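Local coordinates for protein farnesyltransferase, putative (Trypanosoma cruzi, PDB 3WCA) that probably catalyses the condensation of two farnesyl diphosphate molecules to squalene, with magnesium and NADPH or NADH, in the first committed step toward sterols, at residues G125-D130 and Y176-L181; V45-E48 and M53-A56; L241-A246 and N296-F301; V220-E225 and V247-A252; P283-M288 and A313-Y318. The protein carries 1 engineered substitution. All coordinates share one frame; numbering follows the deposited sequence.

Contact 1 (G125-D130 and Y176-L181); sequences GKAYQD and YVSSGL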
# COMPACT_ATOMS: atom_id res chain seq x y z
N GLY A 125 16.48 -11.67 14.44
CA GLY A 125 16.56 -11.26 15.82
C GLY A 125 15.22 -11.48 16.49
O GLY A 125 14.19 -11.55 15.83
N LYS A 126 15.24 -11.59 17.81
CA LYS A 126 14.03 -11.81 18.59
C LYS A 126 13.02 -10.69 18.36
O LYS A 126 11.84 -10.95 18.12
CB LYS A 126 14.38 -11.90 20.08
CG LYS A 126 13.20 -11.77 21.04
CD LYS A 126 12.33 -13.02 21.04
CE LYS A 126 11.23 -12.89 22.10
NZ LYS A 126 11.80 -12.61 23.45
N ALA A 127 13.49 -9.45 18.44
CA ALA A 127 12.63 -8.28 18.26
C ALA A 127 12.00 -8.18 16.86
O ALA A 127 10.87 -7.72 16.73
CB ALA A 127 13.41 -7.01 18.58
N TYR A 128 12.71 -8.61 15.81
CA TYR A 128 12.16 -8.56 14.46
C TYR A 128 11.06 -9.60 14.30
O TYR A 128 10.05 -9.34 13.65
CB TYR A 128 13.23 -8.84 13.39
CG TYR A 128 14.27 -7.77 13.22
CD1 TYR A 128 13.98 -6.43 13.46
CD2 TYR A 128 15.56 -8.10 12.79
CE1 TYR A 128 14.95 -5.44 13.27
CE2 TYR A 128 16.52 -7.12 12.60
CZ TYR A 128 16.21 -5.79 12.84
OH TYR A 128 17.17 -4.83 12.64
N GLN A 129 11.27 -10.77 14.89
CA GLN A 129 10.31 -11.86 14.82
C GLN A 129 8.98 -11.45 15.44
O GLN A 129 7.93 -11.74 14.89
CB GLN A 129 10.81 -13.10 15.56
CG GLN A 129 12.12 -13.69 15.03
CD GLN A 129 12.55 -14.91 15.84
OE1 GLN A 129 12.40 -14.94 17.06
NE2 GLN A 129 13.11 -15.91 15.16
N ASP A 130 9.04 -10.77 16.58
CA ASP A 130 7.83 -10.35 17.30
C ASP A 130 7.00 -9.30 16.57
O ASP A 130 5.77 -9.33 16.61
CB ASP A 130 8.19 -9.85 18.70
CG ASP A 130 8.77 -10.94 19.60
OD1 ASP A 130 8.76 -12.13 19.20
OD2 ASP A 130 9.22 -10.60 20.72
N TYR A 176 12.19 -0.35 12.07
CA TYR A 176 13.20 0.71 11.99
C TYR A 176 13.76 1.02 13.38
O TYR A 176 14.97 1.19 13.56
CB TYR A 176 12.63 2.03 11.42
CG TYR A 176 12.04 1.98 10.02
CD1 TYR A 176 12.32 0.94 9.13
CD2 TYR A 176 11.21 3.01 9.57
CE1 TYR A 176 11.77 0.93 7.83
CE2 TYR A 176 10.66 3.01 8.29
CZ TYR A 176 10.94 1.97 7.43
OH TYR A 176 10.39 1.98 6.16
N VAL A 177 12.87 1.13 14.36
CA VAL A 177 13.28 1.42 15.73
C VAL A 177 14.08 0.26 16.31
O VAL A 177 15.18 0.44 16.84
CB VAL A 177 12.05 1.69 16.62
CG1 VAL A 177 12.49 1.86 18.08
CG2 VAL A 177 11.34 2.93 16.14
N SER A 178 13.52 -0.93 16.20
CA SER A 178 14.16 -2.13 16.71
C SER A 178 15.58 -2.30 16.17
O SER A 178 16.45 -2.86 16.84
CB SER A 178 13.32 -3.35 16.36
OG SER A 178 13.91 -4.53 16.84
N SER A 179 15.81 -1.83 14.95
CA SER A 179 17.11 -1.95 14.30
C SER A 179 18.13 -0.96 14.85
O SER A 179 19.34 -1.19 14.74
CB SER A 179 16.98 -1.70 12.80
OG SER A 179 16.86 -0.30 12.55
N GLY A 180 17.65 0.13 15.42
CA GLY A 180 18.53 1.15 15.94
C GLY A 180 18.76 2.27 14.93
O GLY A 180 19.15 3.38 15.31
N LEU A 181 18.49 1.99 13.65
CA LEU A 181 18.67 2.96 12.58
C LEU A 181 17.89 4.25 12.80
O LEU A 181 18.35 5.33 12.43
CB LEU A 181 18.28 2.35 11.22
CG LEU A 181 19.21 1.26 10.67
CD1 LEU A 181 18.72 0.80 9.31
CD2 LEU A 181 20.63 1.82 10.55

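Contact 2 (V45-E48 and M53-A56); sequences VIME and MRDA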
# COMPACT_ATOMS: atom_id res chain seq x y z
N VAL A 45 12.65 -1.45 -4.56
CA VAL A 45 12.76 -0.49 -3.49
C VAL A 45 13.42 -1.08 -2.25
O VAL A 45 14.19 -0.40 -1.57
CB VAL A 45 11.38 0.07 -3.10
CG1 VAL A 45 11.54 1.18 -2.09
CG2 VAL A 45 10.66 0.56 -4.34
N ILE A 46 13.10 -2.33 -1.94
CA ILE A 46 13.66 -2.97 -0.77
C ILE A 46 15.19 -3.02 -0.82
O ILE A 46 15.84 -3.09 0.22
CB ILE A 46 13.09 -4.40 -0.61
CG1 ILE A 46 13.30 -4.88 0.83
CG2 ILE A 46 13.76 -5.36 -1.60
CD1 ILE A 46 12.86 -6.32 1.06
N MET A 47 15.76 -2.95 -2.02
CA MET A 47 17.21 -3.01 -2.15
C MET A 47 17.92 -1.78 -1.59
O MET A 47 19.14 -1.78 -1.43
CB MET A 47 17.60 -3.22 -3.62
CG MET A 47 17.18 -4.58 -4.17
SD MET A 47 17.79 -5.97 -3.14
CE MET A 47 16.55 -7.23 -3.49
N GLU A 48 17.15 -0.73 -1.31
CA GLU A 48 17.68 0.51 -0.72
C GLU A 48 18.12 0.26 0.72
O GLU A 48 18.97 0.97 1.26
CB GLU A 48 16.59 1.59 -0.70
CG GLU A 48 16.16 2.16 -2.06
CD GLU A 48 17.33 2.72 -2.86
OE1 GLU A 48 18.29 3.23 -2.25
OE2 GLU A 48 17.27 2.66 -4.11
N MET A 53 18.44 -5.10 7.85
CA MET A 53 17.09 -4.57 7.86
C MET A 53 16.35 -5.18 6.68
O MET A 53 15.18 -5.53 6.77
CB MET A 53 17.14 -3.05 7.71
CG MET A 53 15.80 -2.35 7.56
SD MET A 53 14.93 -2.21 9.12
CE MET A 53 15.44 -0.56 9.62
N ARG A 54 17.07 -5.31 5.57
CA ARG A 54 16.51 -5.82 4.34
C ARG A 54 15.98 -7.24 4.45
O ARG A 54 14.93 -7.56 3.89
CB ARG A 54 17.55 -5.73 3.22
CG ARG A 54 16.95 -5.73 1.84
CD ARG A 54 17.91 -5.13 0.84
NE ARG A 54 18.96 -6.07 0.47
CZ ARG A 54 20.20 -5.72 0.15
NH1 ARG A 54 20.57 -4.45 0.16
NH2 ARG A 54 21.07 -6.66 -0.18
N ASP A 55 16.72 -8.08 5.17
CA ASP A 55 16.30 -9.47 5.35
C ASP A 55 15.01 -9.49 6.15
O ASP A 55 14.08 -10.20 5.81
CB ASP A 55 17.36 -10.28 6.10
CG ASP A 55 18.65 -10.45 5.31
OD1 ASP A 55 18.57 -10.61 4.07
OD2 ASP A 55 19.73 -10.44 5.93
N ALA A 56 14.97 -8.71 7.23
CA ALA A 56 13.80 -8.66 8.08
C ALA A 56 12.58 -8.15 7.31
O ALA A 56 11.48 -8.72 7.40
CB ALA A 56 14.07 -7.76 9.28

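Contact 3 (L241-A246 and N296-F301); sequences LHEAKA and NNKDVF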
# COMPACT_ATOMS: atom_id res chain seq x y z
N LEU A 241 -21.27 6.50 -21.34
CA LEU A 241 -22.54 7.16 -21.04
C LEU A 241 -22.50 7.95 -19.73
O LEU A 241 -22.98 9.07 -19.66
CB LEU A 241 -23.67 6.12 -20.99
CG LEU A 241 -25.04 6.52 -20.41
CD1 LEU A 241 -25.62 7.68 -21.21
CD2 LEU A 241 -25.98 5.32 -20.45
N HIS A 242 -21.91 7.35 -18.70
CA HIS A 242 -21.83 7.99 -17.38
C HIS A 242 -20.45 8.52 -17.06
O HIS A 242 -20.08 8.67 -15.90
CB HIS A 242 -22.24 6.98 -16.32
CG HIS A 242 -23.55 6.34 -16.59
ND1 HIS A 242 -24.73 7.05 -16.66
CD2 HIS A 242 -23.89 5.04 -16.82
CE1 HIS A 242 -25.73 6.23 -16.92
NE2 HIS A 242 -25.24 5.00 -17.02
N GLU A 243 -19.70 8.82 -18.11
CA GLU A 243 -18.35 9.33 -18.00
C GLU A 243 -18.21 10.51 -17.04
O GLU A 243 -17.22 10.61 -16.31
CB GLU A 243 -17.86 9.74 -19.38
CG GLU A 243 -16.38 9.85 -19.54
CD GLU A 243 -16.00 10.06 -20.99
OE1 GLU A 243 -16.25 11.17 -21.53
OE2 GLU A 243 -15.48 9.10 -21.60
N ALA A 244 -19.19 11.41 -17.04
CA ALA A 244 -19.13 12.59 -16.17
C ALA A 244 -19.21 12.24 -14.70
O ALA A 244 -18.44 12.76 -13.90
CB ALA A 244 -20.24 13.58 -16.53
N LYS A 245 -20.13 11.36 -14.34
CA LYS A 245 -20.29 10.94 -12.95
C LYS A 245 -19.11 10.09 -12.50
O LYS A 245 -18.70 10.16 -11.35
CB LYS A 245 -21.59 10.16 -12.76
CG LYS A 245 -22.86 11.01 -12.75
CD LYS A 245 -22.80 12.06 -11.64
CE LYS A 245 -24.14 12.76 -11.46
NZ LYS A 245 -25.19 11.83 -10.94
N ALA A 246 -18.56 9.28 -13.40
CA ALA A 246 -17.43 8.44 -13.03
C ALA A 246 -16.26 9.35 -12.63
O ALA A 246 -15.65 9.17 -11.57
CB ALA A 246 -17.04 7.52 -14.19
N ASN A 296 -8.89 13.44 -12.35
CA ASN A 296 -9.65 14.02 -13.45
C ASN A 296 -9.30 13.35 -14.78
O ASN A 296 -9.39 13.98 -15.82
CB ASN A 296 -9.36 15.53 -13.51
CG ASN A 296 -10.51 16.33 -14.10
OD1 ASN A 296 -11.67 15.96 -13.98
ND2 ASN A 296 -10.19 17.45 -14.73
N ASN A 297 -8.93 12.08 -14.73
CA ASN A 297 -8.55 11.33 -15.93
C ASN A 297 -9.55 10.23 -16.22
O ASN A 297 -9.57 9.22 -15.53
CB ASN A 297 -7.15 10.71 -15.75
CG ASN A 297 -6.63 10.05 -17.02
OD1 ASN A 297 -7.36 9.89 -18.00
ND2 ASN A 297 -5.35 9.66 -17.00
N LYS A 298 -10.37 10.40 -17.26
CA LYS A 298 -11.37 9.39 -17.55
C LYS A 298 -10.82 8.07 -18.09
O LYS A 298 -11.54 7.07 -18.19
CB LYS A 298 -12.46 9.97 -18.47
CG LYS A 298 -12.35 9.62 -19.93
CD LYS A 298 -11.35 10.49 -20.65
CE LYS A 298 -11.45 10.25 -22.15
NZ LYS A 298 -12.82 10.54 -22.65
N ASP A 299 -9.53 8.05 -18.42
CA ASP A 299 -8.90 6.83 -18.93
C ASP A 299 -8.85 5.79 -17.83
O ASP A 299 -8.74 4.60 -18.09
CB ASP A 299 -7.47 7.12 -19.41
CG ASP A 299 -7.43 7.93 -20.70
OD1 ASP A 299 -8.43 7.88 -21.45
OD2 ASP A 299 -6.40 8.59 -20.98
N VAL A 300 -8.91 6.25 -16.59
CA VAL A 300 -8.89 5.37 -15.43
C VAL A 300 -9.99 4.31 -15.50
O VAL A 300 -9.86 3.22 -14.94
CB VAL A 300 -9.06 6.21 -14.12
CG1 VAL A 300 -9.35 5.31 -12.94
CG2 VAL A 300 -7.80 7.04 -13.87
N PHE A 301 -11.07 4.61 -16.22
CA PHE A 301 -12.18 3.68 -16.28
C PHE A 301 -12.15 2.65 -17.40
O PHE A 301 -13.13 1.94 -17.60
CB PHE A 301 -13.49 4.46 -16.27
CG PHE A 301 -13.71 5.21 -14.98
CD1 PHE A 301 -14.03 4.54 -13.81
CD2 PHE A 301 -13.53 6.59 -14.93
CE1 PHE A 301 -14.15 5.23 -12.61
CE2 PHE A 301 -13.66 7.29 -13.72
CZ PHE A 301 -13.96 6.61 -12.56

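Contact 4 (V220-E225 and V247-A252); sequences VFWPRE and VECLNA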
# COMPACT_ATOMS: atom_id res chain seq x y z
N VAL A 220 -14.40 -4.87 -5.47
CA VAL A 220 -14.74 -3.47 -5.25
C VAL A 220 -14.24 -2.97 -3.91
O VAL A 220 -14.47 -3.60 -2.87
CB VAL A 220 -16.27 -3.26 -5.30
CG1 VAL A 220 -16.61 -1.85 -4.83
CG2 VAL A 220 -16.77 -3.47 -6.71
N PHE A 221 -13.56 -1.82 -3.94
CA PHE A 221 -13.01 -1.22 -2.73
C PHE A 221 -13.52 0.18 -2.49
O PHE A 221 -13.62 0.62 -1.35
CB PHE A 221 -11.48 -1.22 -2.82
CG PHE A 221 -10.89 -2.60 -2.93
CD1 PHE A 221 -10.81 -3.43 -1.81
CD2 PHE A 221 -10.45 -3.09 -4.16
CE1 PHE A 221 -10.30 -4.73 -1.92
CE2 PHE A 221 -9.95 -4.39 -4.28
CZ PHE A 221 -9.88 -5.21 -3.15
N TRP A 222 -13.84 0.90 -3.56
CA TRP A 222 -14.36 2.26 -3.40
C TRP A 222 -15.57 2.14 -2.46
O TRP A 222 -16.44 1.30 -2.66
CB TRP A 222 -14.76 2.82 -4.77
CG TRP A 222 -13.60 3.12 -5.68
CD1 TRP A 222 -12.35 2.56 -5.65
CD2 TRP A 222 -13.58 4.05 -6.77
NE1 TRP A 222 -11.56 3.08 -6.65
CE2 TRP A 222 -12.29 4.00 -7.36
CE3 TRP A 222 -14.54 4.93 -7.32
CZ2 TRP A 222 -11.93 4.79 -8.46
CZ3 TRP A 222 -14.18 5.71 -8.42
CH2 TRP A 222 -12.88 5.63 -8.97
N PRO A 223 -15.62 2.98 -1.41
CA PRO A 223 -16.73 2.95 -0.45
C PRO A 223 -18.06 3.48 -0.98
O PRO A 223 -18.12 4.54 -1.61
CB PRO A 223 -16.19 3.79 0.70
CG PRO A 223 -15.42 4.84 -0.02
CD PRO A 223 -14.65 4.03 -1.04
N ARG A 224 -19.13 2.74 -0.71
CA ARG A 224 -20.46 3.15 -1.14
C ARG A 224 -20.73 4.58 -0.67
O ARG A 224 -21.25 5.41 -1.41
CB ARG A 224 -21.51 2.20 -0.56
CG ARG A 224 -22.96 2.63 -0.81
CD ARG A 224 -23.93 1.70 -0.10
NE ARG A 224 -23.93 0.37 -0.70
CZ ARG A 224 -24.57 0.05 -1.82
NH1 ARG A 224 -25.27 0.98 -2.46
NH2 ARG A 224 -24.48 -1.18 -2.30
N GLU A 225 -20.36 4.88 0.57
CA GLU A 225 -20.58 6.21 1.12
C GLU A 225 -20.10 7.28 0.15
O GLU A 225 -20.67 8.37 0.11
CB GLU A 225 -19.86 6.38 2.46
CG GLU A 225 -20.30 7.64 3.20
CD GLU A 225 -19.53 7.89 4.49
OE1 GLU A 225 -19.16 6.91 5.17
OE2 GLU A 225 -19.31 9.07 4.83
N VAL A 247 -15.98 10.34 -13.48
CA VAL A 247 -14.89 11.27 -13.23
C VAL A 247 -15.09 12.08 -11.95
O VAL A 247 -14.12 12.29 -11.22
CB VAL A 247 -14.69 12.21 -14.44
CG1 VAL A 247 -13.83 13.41 -14.07
CG2 VAL A 247 -14.02 11.43 -15.55
N GLU A 248 -16.31 12.51 -11.66
CA GLU A 248 -16.57 13.28 -10.44
C GLU A 248 -16.35 12.41 -9.21
O GLU A 248 -15.89 12.89 -8.17
CB GLU A 248 -18.02 13.82 -10.43
CG GLU A 248 -18.27 14.94 -11.44
CD GLU A 248 -19.69 15.52 -11.37
OE1 GLU A 248 -19.96 16.48 -12.13
OE2 GLU A 248 -20.53 15.02 -10.58
N CYS A 249 -16.69 11.13 -9.32
CA CYS A 249 -16.51 10.22 -8.21
C CYS A 249 -15.00 9.91 -8.09
O CYS A 249 -14.46 9.87 -6.99
CB CYS A 249 -17.30 8.94 -8.44
SG CYS A 249 -17.08 7.73 -7.14
N LEU A 250 -14.34 9.70 -9.23
CA LEU A 250 -12.90 9.46 -9.25
C LEU A 250 -12.23 10.64 -8.55
O LEU A 250 -11.33 10.45 -7.72
CB LEU A 250 -12.39 9.38 -10.69
CG LEU A 250 -10.89 9.64 -10.93
CD1 LEU A 250 -10.07 8.63 -10.14
CD2 LEU A 250 -10.56 9.52 -12.43
N ASN A 251 -12.68 11.85 -8.86
CA ASN A 251 -12.08 13.03 -8.23
C ASN A 251 -12.33 13.10 -6.73
O ASN A 251 -11.50 13.61 -5.99
CB ASN A 251 -12.57 14.31 -8.92
CG ASN A 251 -12.00 14.47 -10.30
OD1 ASN A 251 -11.01 13.81 -10.65
ND2 ASN A 251 -12.59 15.35 -11.11
N ALA A 252 -13.47 12.58 -6.30
CA ALA A 252 -13.80 12.58 -4.87
C ALA A 252 -12.91 11.55 -4.17
O ALA A 252 -12.58 11.70 -3.00
CB ALA A 252 -15.27 12.22 -4.65

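Contact 5 (P283-M288 and A313-Y318); sequences PQVMAM and ARIFHY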
# COMPACT_ATOMS: atom_id res chain seq x y z
N PRO A 283 8.27 4.99 -2.59
CA PRO A 283 6.89 4.58 -2.88
C PRO A 283 5.91 5.74 -2.71
O PRO A 283 4.94 5.86 -3.46
CB PRO A 283 6.66 3.45 -1.87
CG PRO A 283 8.07 2.87 -1.67
CD PRO A 283 8.85 4.15 -1.52
N GLN A 284 6.17 6.61 -1.73
CA GLN A 284 5.29 7.75 -1.52
C GLN A 284 5.36 8.71 -2.71
O GLN A 284 4.33 9.17 -3.20
CB GLN A 284 5.67 8.51 -0.23
CG GLN A 284 5.54 7.70 1.07
CD GLN A 284 4.13 7.19 1.32
OE1 GLN A 284 3.15 7.87 1.00
NE2 GLN A 284 4.02 6.00 1.89
N VAL A 285 6.56 9.02 -3.18
CA VAL A 285 6.68 9.92 -4.32
C VAL A 285 6.01 9.30 -5.57
O VAL A 285 5.38 10.00 -6.35
CB VAL A 285 8.15 10.25 -4.62
CG1 VAL A 285 8.26 11.10 -5.87
CG2 VAL A 285 8.76 10.99 -3.43
N MET A 286 6.15 7.99 -5.73
CA MET A 286 5.53 7.29 -6.86
C MET A 286 4.00 7.35 -6.77
O MET A 286 3.31 7.47 -7.78
CB MET A 286 5.94 5.83 -6.84
CG MET A 286 7.42 5.63 -6.87
SD MET A 286 7.88 5.14 -8.50
CE MET A 286 8.24 3.42 -8.11
N ALA A 287 3.48 7.24 -5.55
CA ALA A 287 2.05 7.29 -5.33
C ALA A 287 1.51 8.67 -5.70
O ALA A 287 0.46 8.77 -6.34
CB ALA A 287 1.73 6.97 -3.87
N MET A 288 2.22 9.72 -5.31
CA MET A 288 1.78 11.06 -5.63
C MET A 288 1.84 11.31 -7.14
O MET A 288 1.00 12.03 -7.68
CB MET A 288 2.61 12.11 -4.89
CG MET A 288 2.11 13.55 -5.09
SD MET A 288 0.48 13.92 -4.35
CE MET A 288 0.98 14.13 -2.72
N ALA A 313 12.57 6.23 -12.98
CA ALA A 313 14.02 6.24 -12.76
C ALA A 313 14.41 7.53 -12.06
O ALA A 313 15.22 7.52 -11.14
CB ALA A 313 14.76 6.11 -14.10
N ARG A 314 13.82 8.64 -12.48
CA ARG A 314 14.15 9.93 -11.89
C ARG A 314 13.75 9.96 -10.42
O ARG A 314 14.49 10.47 -9.58
CB ARG A 314 13.43 11.06 -12.63
CG ARG A 314 13.86 12.47 -12.22
CD ARG A 314 12.97 13.53 -12.88
NE ARG A 314 12.88 13.33 -14.32
CZ ARG A 314 11.74 13.18 -15.00
NH1 ARG A 314 10.56 13.21 -14.38
NH2 ARG A 314 11.78 13.00 -16.31
N ILE A 315 12.57 9.42 -10.11
CA ILE A 315 12.10 9.39 -8.73
C ILE A 315 13.05 8.53 -7.88
O ILE A 315 13.44 8.92 -6.78
CB ILE A 315 10.66 8.83 -8.65
CG1 ILE A 315 9.69 9.87 -9.21
CG2 ILE A 315 10.33 8.42 -7.20
CD1 ILE A 315 8.25 9.39 -9.40
N PHE A 316 13.43 7.37 -8.39
CA PHE A 316 14.35 6.52 -7.67
C PHE A 316 15.69 7.21 -7.44
O PHE A 316 16.33 7.05 -6.39
CB PHE A 316 14.58 5.21 -8.42
CG PHE A 316 13.68 4.10 -8.00
CD1 PHE A 316 12.37 4.03 -8.46
CD2 PHE A 316 14.14 3.11 -7.13
CE1 PHE A 316 11.52 2.99 -8.06
CE2 PHE A 316 13.31 2.08 -6.72
CZ PHE A 316 11.99 2.01 -7.19
N HIS A 317 16.11 8.01 -8.41
CA HIS A 317 17.38 8.68 -8.32
C HIS A 317 17.49 9.79 -7.29
O HIS A 317 18.48 9.85 -6.55
CB HIS A 317 17.80 9.26 -9.67
CG HIS A 317 19.11 9.98 -9.61
ND1 HIS A 317 20.32 9.32 -9.58
CD2 HIS A 317 19.40 11.30 -9.45
CE1 HIS A 317 21.29 10.19 -9.40
NE2 HIS A 317 20.76 11.40 -9.32
N TYR A 318 16.50 10.67 -7.24
CA TYR A 318 16.54 11.80 -6.32
C TYR A 318 15.93 11.67 -4.94
O TYR A 318 16.23 12.49 -4.07
CB TYR A 318 15.94 13.03 -7.01
CG TYR A 318 16.79 13.60 -8.11
CD1 TYR A 318 17.87 14.44 -7.82
CD2 TYR A 318 16.54 13.28 -9.45
CE1 TYR A 318 18.67 14.96 -8.84
CE2 TYR A 318 17.33 13.79 -10.47
CZ TYR A 318 18.39 14.63 -10.16
OH TYR A 318 19.18 15.13 -11.18

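Contact 1 (G125-D130 and Y176-L181)
A helix start and a helix end meet where A127 and Y128 pack on S178 and S179, at the periphery of the all-helical isoprenoid synthase fold. A127 and Y128 lie in the first turn of helix 126-147, and G125 sits at the N-cap position. S178 and S179 lie near the C-terminal end of helix 154-179. The CB of A127 and the hydroxyl of S178 meet at an angle, with A127 CB 3.1 Å from S178 OG. Y128 comes in beside them. Its CE1 lies 3.8 Å from S178 OG. Its OH goes further and touches the next serine, with Y128 OH 3.1 Å from S179 CB.

The hydroxyl of S179 is turned back to its own chain. It gives a short bond to a backbone carbonyl, S179 OG to Y176 O 2.6 Å, tilted 35° from the carbonyl plane. It also accepts a bond from L181 N to S179 OG of 3.0 Å, which makes an ST turn. G180 leaves the helix here with positive phi. The Y128 hydroxyl has a weak bond to E52, and the ring rests on A56, both of the region that opens helix 51-72. Y176, one turn before the end, points away and touches the bound farnesyl thiodiphosphate.

The chemistry is therefore divided. The two segments meet by van der Waals contact and share no hydrogen bond. The S179 hydroxyl bonds within its own segment, to Y176 O and L181 N, and the Y128 OH lies against S179 CB.

Contact 2 (V45-E48 and M53-A56)
R54 reaches back from helix 51-72 to I46 and M47, across the short link between helices 40-45 and 51-72. The link contains a 3-10 turn at 46-48. R54 has the most surface buried here. Its chain leaves CA on the side opposite the backbone N (chi1 -158°) and bends at chi3 (78°). The bend turns the guanidinium toward M47, while CG and CD lie against the I46 carbonyl.

I46 supplies both its carbonyl and its side chain. The carbonyl sits at the edge of the guanidinium, near its plane, and lies close to the aliphatic part, with I46 O 3.0 Å from R54 CD. The side chain crosses that of R54 obliquely, and I46 CG1 lies 3.9 Å from R54 CG. Beyond the contact I46 packs on L35, V57 and C58.

M47 lays its sulfur over one face of the guanidinium, toward the rim. M47 SD is 3.8 Å from R54 NE, and the two side chains cross at about a right angle. The polar end of R54 is held by the link itself, since NH1 bonds to the carbonyl of L49. Y32 of helix 26-38 touches both M47 and R54.

The same long helix 51-72 carries the magnesium ligands D68, E71 and D72 near its other end. At this end the arginine's aliphatic stem also rests on backbone, with R54 CD 3.7 Å from M47 CA.

Contact 3 (L241-A246 and N296-F301)
E243 and K298 form a salt bridge, and A246 meets the ring of F301 one turn further along helix 243-258. The bridge runs from K298 NZ to E243 OE2 at 3.2 Å. The ammonium comes from above the carboxylate plane, 55° out of it. The E243 chain is extended beyond CG and brings its carboxylate across to the turn. K298 is bent to meet it, and its CG also touches the carboxylate, with K298 CG 3.6 Å from E243 OE2.

The second contact is a CH-pi interaction. A246 CB lies over one face of the F301 ring, 3.6 Å from its centroid and 19° off the ring normal. The backbone of the same alanine joins in, with A246 O 3.2 Å from F301 CZ.

Behind these residues, N297 shapes the start of the turn. Its side chain makes an Asx turn, with D299 N bonded to N297 OD1 at 2.9 Å. It leads into the 3-10 turn 298-301, which carries K298 and F301 to the same side. H242 is at the N-cap position of the facing helix.

The 3-10 turn belongs to the link between helices 274-294 and 309-318. It runs across helix 243-258, where K298 also touches V247, and V300 and F301 touch L250. F209 of helix 209-213 meets the F301 ring.

Contact 4 (V220-E225 and V247-A252)
The indole of W222 meets C249 and L250 of helix 243-258 with its six-membered ring, in a fully buried contact. The sulfur-aromatic part is made by C249. Its SG sits at the ring edge, near the ring plane, 4.9 Å from the centroid of the six-membered ring and 74° off the normal. The sulfur faces two ring carbons about equally: W222 CZ3 and W222 CE3 are each 3.8 Å from C249 SG.

The apolar part is made by L250. The far corner of the indole touches the helix backbone itself, with W222 CH2 3.8 Å from L250 CA. The side chain is a little further off, at 4.2 Å from W222 CH2 to L250 CB.

The polar part lies outside this pair of segments. W222 NE1, on the five-membered ring, bonds to the carbonyl of I205 at the end of helix 191-207. The indole is thus fixed at its nitrogen while its benzo side packs on helix 243-258. F209 meets the indole, and M253 also touches it. Just beyond, R224 makes a salt bridge to E152, and P223 sits at the N-cap position of the short helix 224-227.

A tryptophan wedged between helices is what joins the parts here. The W222 side chain lies about 13 Å from the magnesium ion, outside the metal site. It ties the stretch before helix 224-227 to the bundle of the all-helical isoprenoid synthase fold.

Contact 5 (P283-M288 and A313-Y318)
V285 and I315 face each other at a CA separation of 7.0 Å, where the segments of helices 274-294 and 309-318 run roughly antiparallel; their axes approach to 9.8 Å, with 145° between their N-to-C directions. The branched side chains of the two residues slide past each other in opposite directions. The nearest methyls are V285 CG1 and I315 CG2, at 3.6 Å. The same I315 CG2 also lies 4.0 Å from M286 CG.

M286 takes a different route. Its chain is bent at chi2 (-104°) and chi3, and its methyl ends at the edge of the F316 ring, near the ring plane. This approach is tight, with M286 CE 3.3 Å from F316 CE1. The sulfur stands further off, M286 SD being 5.5 Å from the ring centroid, in a Met-aromatic contact.

Helix 322-338 packs against V285 through T325 and L329. F316 also leans on V44 and V45 of helix 40-45. The M286 side chain is about 8 Å from the bound farnesyl thiodiphosphate. The arrangement is an antiparallel helix pair of the all-helical isoprenoid synthase fold.

Contact 4 is the buried one; the other four are partly buried. Contacts 3 and 4 use helix 243-258 and touch each other, with a probable hydrogen bond from N296 N to N251 OD1. Contacts 1 and 2 lie on the opposite side of the chain's centre and meet through M53, whose methyl packs on Y176, S179 and L181. Contact 2 also touches contact 5, where V45 packs on P283 and F316. Contact 3 joins an outer salt bridge to a buried CH-pi pair. Contact 1 is van der Waals contact at serines, and contact 2 centres on a partly exposed arginine. Contacts 4 and 5 rely on apolar and sulfur-aromatic packing.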